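Local coordinates for chorismate mutase and shikimate 5-dehydrogenase fusion protein (Clostridium acetobutylicum, PDB 3FBT) that probably catalyses the reversible NADPH-linked reduction of 3-dehydroshikimate to shikimate through this dehydrogenase part of a fusion with chorismate mutase, at residues Val218-Leu221 against Phe222-Tyr225. Sequence-based numbering, arbitrary orientation.
Sequences VETL and FLKY
One face of the Tyr225 ring lies against Leu221, whose carbonyl O sits 3.2 Å above the ring plane, offset toward the rim near CG. Farther along the ring the leucine side chain takes over: CD1 meets Tyr225 CE1 at 3.4 Å and CG lies near CZ, while CD2 reaches the hydroxyl. A chi1 of -167°, which places CG opposite the backbone N, lays the branched end of Leu221 over the same face of the tyrosine one turn ahead. The Phe222 side chain packs against Ser197 and Asp212, and Thr220 OG1 lies at the edge of its ring, near the plane.

Thr220 OG1 accepts a bond from Leu223 N at 3.0 Å, a chi1 of 56° setting it between the backbone N and carbonyl carbon, within reach of that amide; it also hydrogen-bonds Asp212 at the end of strand 209-212, so the buried oxygen is gripped twice. Regular helical bonds follow, Lys224 N to Thr220 O at 2.8 Å and Tyr225 N to Leu221 O at 3.0 Å. Beside the turn, the Glu219 carboxylate packs along CA and CB of Lys224, its OE1 5.3 Å from Lys224 NZ, and forms its salt bridge with Arg227 instead. Thr220 is thus the N-cap of helix 221-228, which follows strand 209-212 and leads to edge strand 232-234 in the Rossmann-type NADP-binding domain of the shikimate dehydrogenase family.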
# COMPACT_ATOMS: atom_id res chain seq x y z
N VAL A 218 -20.72 16.45 16.77
CA VAL A 218 -20.87 17.62 15.88
C VAL A 218 -21.19 18.89 16.67
O VAL A 218 -20.98 20.00 16.21
CB VAL A 218 -21.89 17.45 14.70
CG1 VAL A 218 -21.28 16.55 13.59
CG2 VAL A 218 -23.19 16.91 15.18
N GLU A 219 -21.70 18.69 17.87
CA GLU A 219 -21.87 19.76 18.83
C GLU A 219 -21.26 19.31 20.14
O GLU A 219 -21.79 18.43 20.82
CB GLU A 219 -23.35 20.07 19.05
CG GLU A 219 -23.59 21.32 19.90
CD GLU A 219 -25.02 21.47 20.39
OE1 GLU A 219 -25.49 20.64 21.22
OE2 GLU A 219 -25.66 22.43 19.95
N THR A 220 -20.09 19.87 20.46
CA THR A 220 -19.51 19.76 21.77
C THR A 220 -20.30 20.60 22.84
O THR A 220 -20.96 21.59 22.51
CB THR A 220 -18.05 20.24 21.73
OG1 THR A 220 -18.01 21.57 21.21
CG2 THR A 220 -17.16 19.34 20.82
N LEU A 221 -20.19 20.23 24.11
CA LEU A 221 -20.62 21.12 25.19
C LEU A 221 -20.17 22.54 24.88
O LEU A 221 -20.96 23.50 24.89
CB LEU A 221 -20.05 20.65 26.54
CG LEU A 221 -20.63 21.26 27.83
CD1 LEU A 221 -22.18 21.13 27.87
CD2 LEU A 221 -20.01 20.62 29.06
N PHE A 222 -18.89 22.68 24.55
CA PHE A 222 -18.37 23.98 24.19
C PHE A 222 -19.22 24.69 23.14
O PHE A 222 -19.44 25.91 23.28
CB PHE A 222 -16.93 23.86 23.71
CG PHE A 222 -16.35 25.12 23.11
CD1 PHE A 222 -15.96 26.16 23.92
CD2 PHE A 222 -16.12 25.23 21.73
CE1 PHE A 222 -15.39 27.26 23.39
CE2 PHE A 222 -15.51 26.31 21.18
CZ PHE A 222 -15.14 27.35 22.02
N LEU A 223 -19.64 23.99 22.08
CA LEU A 223 -20.46 24.59 21.06
C LEU A 223 -21.98 24.78 21.40
O LEU A 223 -22.61 25.73 20.92
CB LEU A 223 -20.30 23.84 19.74
CG LEU A 223 -18.93 23.92 19.07
CD1 LEU A 223 -19.00 23.06 17.83
CD2 LEU A 223 -18.54 25.38 18.70
N LYS A 224 -22.56 23.87 22.17
CA LYS A 224 -23.91 24.06 22.70
C LYS A 224 -23.95 25.42 23.43
O LYS A 224 -24.69 26.37 23.03
CB LYS A 224 -24.25 22.94 23.69
CG LYS A 224 -25.64 23.09 24.29
CD LYS A 224 -25.79 22.37 25.58
CE LYS A 224 -25.41 20.87 25.45
NZ LYS A 224 -26.17 20.03 26.46
N TYR A 225 -23.09 25.51 24.45
CA TYR A 225 -22.85 26.76 25.16
C TYR A 225 -22.92 27.95 24.26
O TYR A 225 -23.53 28.96 24.63
CB TYR A 225 -21.45 26.77 25.77
CG TYR A 225 -21.31 25.93 26.97
CD1 TYR A 225 -22.39 25.25 27.51
CD2 TYR A 225 -20.07 25.84 27.62
CE1 TYR A 225 -22.24 24.47 28.66
CE2 TYR A 225 -19.89 25.07 28.71
CZ TYR A 225 -20.97 24.41 29.26
OH TYR A 225 -20.74 23.66 30.39